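Local structure of protein phosphotransferase ChpT (Brucella abortus, 4QPK) at residues I182-R187 against I238-E243; V147-N152 against Y216-L221. The protein relays phosphoryl groups as a dimeric histidine phosphotransferase, within a phosphorelay that controls growth, division and intracellular survival of the bacterium in its mammalian host. All blocks are in the same frame, centred on the assembly; numbering follows the deposited sequence. Where two conformers were deposited one is given.

Interaction 1: I182-R187 against I238-E243; sequences ITVKGR and IVFSAE
The carbonyl oxygen I182 O is approached by two donors from the neighbouring strand: F240 N, lying in the carbonyl plane at 2.7 Å, and the CA-H of V239, whose CA is 3.3 Å from I182 O. In the same pair F240 O accepts I182 N at 2.8 Å. Two residues on, V184 N reaches I238 O at 2.9 Å with an almost straight N-H (171°), and I238 N closes the second pair on V184 O. Two hydrogen-bonded antiparallel pairs thus flank the non-hydrogen-bonded pair T183-V239. These are inner strands of the mixed sheet in the C-terminal domain, which resembles the catalytic and ATP-binding domain of histidine kinases but lacks regions needed to bind ATP. On one face of the sheet, chi1 of V184, -66°, puts CG1 anti to the carbonyl carbon and CG2 between the backbone N and the carbonyl carbon, 3.9 Å from I238 CB and at the edge of the F240 ring, near the ring plane. I182 and F240 share this face and pack on helix 144-160, through M153 and L154 for I182 and I156 for F240. On the other face, V239 CG2 lies 3.7 Å from T183 OG1 and nearly as close to T183 CG2.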
loop_
_atom_site.group_PDB
_atom_site.type_symbol
_atom_site.label_atom_id
_atom_site.label_comp_id
_atom_site.label_asym_id
_atom_site.label_seq_id
_atom_site.Cartn_x
_atom_site.Cartn_y
_atom_site.Cartn_z
ATOM N N ILE B 182 12.137 18.042 13.801
ATOM C CA ILE B 182 12.532 17.913 12.406
ATOM C C ILE B 182 12.867 19.301 11.885
ATOM O O ILE B 182 11.996 20.176 11.812
ATOM C CB ILE B 182 11.413 17.268 11.554
ATOM C CG1 ILE B 182 11.366 15.758 11.800
ATOM C CG2 ILE B 182 11.667 17.475 10.078
ATOM C CD1 ILE B 182 10.681 15.351 13.088
ATOM N N THR B 183 14.136 19.501 11.547
ATOM C CA THR B 183 14.620 20.806 11.115
ATOM C C THR B 183 15.064 20.776 9.660
ATOM O O THR B 183 15.931 19.982 9.286
ATOM C CB THR B 183 15.801 21.281 11.991
ATOM O OG1 THR B 183 15.426 21.230 13.371
ATOM C CG2 THR B 183 16.174 22.717 11.621
ATOM N N VAL B 184 14.459 21.625 8.835
ATOM C CA VAL B 184 14.833 21.684 7.428
ATOM C C VAL B 184 15.393 23.047 7.013
ATOM O O VAL B 184 14.960 24.101 7.488
ATOM C CB VAL B 184 13.646 21.315 6.499
ATOM C CG1 VAL B 184 13.265 19.847 6.696
ATOM C CG2 VAL B 184 12.444 22.218 6.747
ATOM N N LYS B 185 16.391 22.978 6.141
ATOM C CA LYS B 185 17.049 24.142 5.544
ATOM C C LYS B 185 17.265 23.879 4.077
ATOM O O LYS B 185 17.584 22.759 3.696
ATOM C CB LYS B 185 18.383 24.421 6.234
ATOM C CG LYS B 185 18.178 25.066 7.551
ATOM C CD LYS B 185 19.236 24.774 8.574
ATOM C CE LYS B 185 18.750 25.439 9.838
ATOM N NZ LYS B 185 19.165 24.988 11.140
ATOM N N GLY B 186 17.104 24.909 3.252
ATOM C CA GLY B 186 17.337 24.770 1.825
ATOM C C GLY B 186 17.024 26.058 1.090
ATOM O O GLY B 186 16.427 26.967 1.667
ATOM N N ARG B 187 17.386 26.125 -0.190
ATOM C CA ARG B 187 17.213 27.357 -0.958
ATOM C C ARG B 187 15.735 27.722 -1.081
ATOM O O ARG B 187 15.378 28.904 -1.092
ATOM C CB ARG B 187 17.843 27.238 -2.346
ATOM C CG ARG B 187 17.596 28.467 -3.218
ATOM C CD ARG B 187 18.229 28.364 -4.604
ATOM N NE ARG B 187 19.370 27.455 -4.635
ATOM C CZ ARG B 187 20.467 27.661 -5.358
ATOM N NH1 ARG B 187 20.579 28.754 -6.101
ATOM N NH2 ARG B 187 21.458 26.782 -5.324
ATOM N N ILE B 238 12.939 25.843 8.939
ATOM C CA ILE B 238 11.641 25.508 9.498
ATOM C C ILE B 238 11.816 24.326 10.441
ATOM O O ILE B 238 12.480 23.347 10.110
ATOM C CB ILE B 238 10.600 25.161 8.416
ATOM C CG1 ILE B 238 10.483 26.309 7.401
ATOM C CG2 ILE B 238 9.261 24.846 9.081
ATOM C CD1 ILE B 238 9.688 25.957 6.123
ATOM N N VAL B 239 11.257 24.443 11.638
ATOM C CA VAL B 239 11.277 23.348 12.589
ATOM C C VAL B 239 9.870 22.797 12.783
ATOM O O VAL B 239 8.953 23.516 13.178
ATOM C CB VAL B 239 11.846 23.779 13.950
ATOM C CG1 VAL B 239 11.761 22.645 14.944
ATOM C CG2 VAL B 239 13.287 24.251 13.790
ATOM N N PHE B 240 9.694 21.522 12.458
ATOM C CA PHE B 240 8.463 20.831 12.807
ATOM C C PHE B 240 8.746 20.027 14.056
ATOM O O PHE B 240 9.634 19.183 14.052
ATOM C CB PHE B 240 7.995 19.919 11.668
ATOM C CG PHE B 240 7.734 20.640 10.374
ATOM C CD1 PHE B 240 6.482 21.181 10.110
ATOM C CD2 PHE B 240 8.730 20.766 9.421
ATOM C CE1 PHE B 240 6.232 21.836 8.909
ATOM C CE2 PHE B 240 8.491 21.421 8.224
ATOM C CZ PHE B 240 7.235 21.959 7.971
ATOM N N SER B 241 8.025 20.295 15.136
ATOM C CA SER B 241 8.266 19.564 16.370
ATOM C C SER B 241 6.973 19.008 16.927
ATOM O O SER B 241 5.896 19.542 16.676
ATOM C CB SER B 241 8.946 20.458 17.412
ATOM O OG SER B 241 8.106 21.542 17.754
ATOM N N ALA B 242 7.079 17.915 17.664
ATOM C CA ALA B 242 5.908 17.313 18.278
ATOM C C ALA B 242 6.227 16.822 19.675
ATOM O O ALA B 242 7.322 16.317 19.925
ATOM C CB ALA B 242 5.381 16.152 17.413
ATOM N N GLU B 243 5.258 16.954 20.572
ATOM C CA GLU B 243 5.398 16.516 21.954
ATOM C C GLU B 243 4.019 16.509 22.596
ATOM O O GLU B 243 3.075 17.065 22.035
ATOM C CB GLU B 243 6.347 17.427 22.737
ATOM C CG GLU B 243 5.846 18.849 22.876
ATOM C CD GLU B 243 6.665 19.661 23.861
ATOM O OE1 GLU B 243 7.652 19.122 24.416
ATOM O OE2 GLU B 243 6.313 20.838 24.083
#

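Interaction 2: V147-N152 against Y216-L221; sequences VKLLLN and YYTLLL
Y217 OH lies 2.8 Å from K148 NZ where two antiparallel helices of the kinase-like C-terminal domain pack side by side; their local axes pass 9.0 Å apart and cross at -149°. K148 runs extended until a bend at chi3 (74°) swings its ammonium to the edge of the tyrosine ring, where the carbonyl oxygens of G104 and F103 accept hydrogen bonds from NZ. CG of Y217 is anti to the backbone N, and this carries the hydroxyl end of the ring across to K148. N152 meets the same ring in another way: its amide plane stands 73° from the ring plane, and OD1 lies at the ring edge, 3.6 Å from Y217 CD2. Several bonds fix this amide. ND2 donates nearly straight to K148 O at 2.9 Å, above that carbonyl's plane, and also to A102 O, while OD1 accepts from Q214. K148 O is thus shared with N152 N, its ordinary helical donor. L221 CD1 covers part of one ring face near the rim and lies 3.5 Å from N152 ND2, while L44 of the second subunit packs on both Y217 and L221. T218 OG1, bonded to Q214 O, rests 3.3 Å from N152 CB, and its CG2 branch turns to L149, whose CD1 ends 3.5 Å from T218 O.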
loop_
_atom_site.group_PDB
_atom_site.type_symbol
_atom_site.label_atom_id
_atom_site.label_comp_id
_atom_site.label_asym_id
_atom_site.label_seq_id
_atom_site.Cartn_x
_atom_site.Cartn_y
_atom_site.Cartn_z
ATOM N N VAL B 147 5.761 6.625 16.720
ATOM C CA VAL B 147 6.827 6.413 15.735
ATOM C C VAL B 147 6.307 6.622 14.309
ATOM O O VAL B 147 7.022 7.151 13.451
ATOM C CB VAL B 147 7.458 5.026 15.857
ATOM C CG1 VAL B 147 8.615 4.905 14.861
ATOM C CG2 VAL B 147 7.991 4.795 17.290
ATOM N N LYS B 148 5.062 6.227 14.044
ATOM C CA LYS B 148 4.480 6.525 12.730
ATOM C C LYS B 148 4.346 8.044 12.516
ATOM O O LYS B 148 4.633 8.544 11.424
ATOM C CB LYS B 148 3.128 5.809 12.568
ATOM C CG LYS B 148 3.256 4.276 12.581
ATOM C CD LYS B 148 1.908 3.570 12.358
ATOM C CE LYS B 148 1.486 3.685 10.860
ATOM N NZ LYS B 148 0.234 2.932 10.607
ATOM N N LEU B 149 3.961 8.781 13.558
ATOM C CA LEU B 149 3.920 10.239 13.473
ATOM C C LEU B 149 5.308 10.783 13.086
ATOM O O LEU B 149 5.428 11.598 12.177
ATOM C CB LEU B 149 3.452 10.850 14.801
ATOM C CG LEU B 149 3.665 12.364 14.917
ATOM C CD1 LEU B 149 2.820 13.104 13.891
ATOM C CD2 LEU B 149 3.322 12.821 16.346
ATOM N N LEU B 150 6.344 10.299 13.771
ATOM C CA LEU B 150 7.714 10.710 13.489
ATOM C C LEU B 150 8.065 10.537 12.004
ATOM O O LEU B 150 8.528 11.477 11.354
ATOM C CB LEU B 150 8.691 9.925 14.387
ATOM C CG LEU B 150 10.201 10.021 14.115
ATOM C CD1 LEU B 150 10.701 11.443 14.222
ATOM C CD2 LEU B 150 10.955 9.101 15.070
ATOM N N LEU B 151 7.836 9.347 11.455
ATOM C CA LEU B 151 8.181 9.101 10.059
ATOM C C LEU B 151 7.351 9.972 9.113
ATOM O O LEU B 151 7.846 10.427 8.088
ATOM C CB LEU B 151 8.005 7.620 9.705
ATOM C CG LEU B 151 9.008 6.676 10.365
ATOM C CD1 LEU B 151 8.673 5.236 9.971
ATOM C CD2 LEU B 151 10.432 7.003 9.940
ATOM N N ASN B 152 6.086 10.208 9.450
ATOM C CA ASN B 152 5.266 11.061 8.601
ATOM C C ASN B 152 5.694 12.531 8.661
ATOM O O ASN B 152 5.565 13.254 7.681
ATOM C CB ASN B 152 3.792 10.916 8.965
ATOM C CG ASN B 152 3.152 9.732 8.250
ATOM O OD1 ASN B 152 2.672 9.866 7.122
ATOM N ND2 ASN B 152 3.189 8.570 8.879
ATOM N N TYR B 216 -2.970 14.949 6.065
ATOM C CA TYR B 216 -4.140 14.620 6.868
ATOM C C TYR B 216 -3.803 13.513 7.854
ATOM O O TYR B 216 -4.064 13.614 9.056
ATOM C CB TYR B 216 -5.308 14.206 5.959
ATOM C CG TYR B 216 -6.459 13.599 6.724
ATOM C CD1 TYR B 216 -7.427 14.392 7.322
ATOM C CD2 TYR B 216 -6.553 12.221 6.876
ATOM C CE1 TYR B 216 -8.474 13.821 8.035
ATOM C CE2 TYR B 216 -7.586 11.644 7.593
ATOM C CZ TYR B 216 -8.542 12.444 8.166
ATOM O OH TYR B 216 -9.568 11.850 8.878
ATOM N N TYR B 217 -3.178 12.462 7.335
ATOM C CA TYR B 217 -2.813 11.296 8.131
ATOM C C TYR B 217 -1.837 11.645 9.254
ATOM O O TYR B 217 -1.931 11.116 10.377
ATOM C CB TYR B 217 -2.209 10.236 7.206
ATOM C CG TYR B 217 -1.882 8.896 7.852
ATOM C CD1 TYR B 217 -2.865 8.117 8.440
ATOM C CD2 TYR B 217 -0.582 8.397 7.823
ATOM C CE1 TYR B 217 -2.558 6.889 9.009
ATOM C CE2 TYR B 217 -0.268 7.170 8.390
ATOM C CZ TYR B 217 -1.259 6.418 8.978
ATOM O OH TYR B 217 -0.929 5.200 9.533
ATOM N N THR B 218 -0.893 12.528 8.947
ATOM C CA THR B 218 0.079 12.979 9.939
ATOM C C THR B 218 -0.632 13.603 11.148
ATOM O O THR B 218 -0.337 13.274 12.299
ATOM C CB THR B 218 1.056 14.005 9.326
ATOM O OG1 THR B 218 1.733 13.415 8.200
ATOM C CG2 THR B 218 2.084 14.454 10.366
ATOM N N LEU B 219 -1.592 14.479 10.871
ATOM C CA LEU B 219 -2.347 15.152 11.931
ATOM C C LEU B 219 -3.217 14.156 12.694
ATOM O O LEU B 219 -3.363 14.249 13.910
ATOM C CB LEU B 219 -3.202 16.271 11.334
ATOM C CG LEU B 219 -2.365 17.404 10.732
ATOM C CD1 LEU B 219 -3.201 18.267 9.818
ATOM C CD2 LEU B 219 -1.708 18.255 11.822
ATOM N N LEU B 220 -3.788 13.194 11.973
ATOM C CA LEU B 220 -4.605 12.162 12.590
ATOM C C LEU B 220 -3.790 11.320 13.576
ATOM O O LEU B 220 -4.271 10.991 14.669
ATOM C CB LEU B 220 -5.212 11.262 11.508
ATOM C CG LEU B 220 -6.319 10.289 11.886
ATOM C CD1 LEU B 220 -7.550 11.059 12.340
ATOM C CD2 LEU B 220 -6.650 9.414 10.687
ATOM N N LEU B 221 -2.559 10.986 13.195
ATOM C CA LEU B 221 -1.674 10.223 14.067
ATOM C C LEU B 221 -1.323 11.032 15.313
ATOM O O LEU B 221 -1.322 10.504 16.417
ATOM C CB LEU B 221 -0.389 9.812 13.329
ATOM C CG LEU B 221 -0.527 8.745 12.245
ATOM C CD1 LEU B 221 0.773 8.678 11.445
ATOM C CD2 LEU B 221 -0.848 7.395 12.856
#

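In the fold
Interactions 1 and 2 lie in the C-terminal domain, their centres about 15 Å apart, one within the sheet and the other between two helices. Along the chain their segments alternate: 147-152, 182-187, 216-221, then 238-243, so each contact closes a loop that overlaps the other. Helix 144-160 joins them. While one side of it meets helix 213-225, I182 CD1 of strand 178-185 packs on L150 CD1 at 4.1 Å, and A242 CB of strand 238-242 lies equally close to L149 CD2. Sheet and helical layer thereby form one continuous core, and the helix pair of interaction 2 extends it to the second subunit of the homodimer.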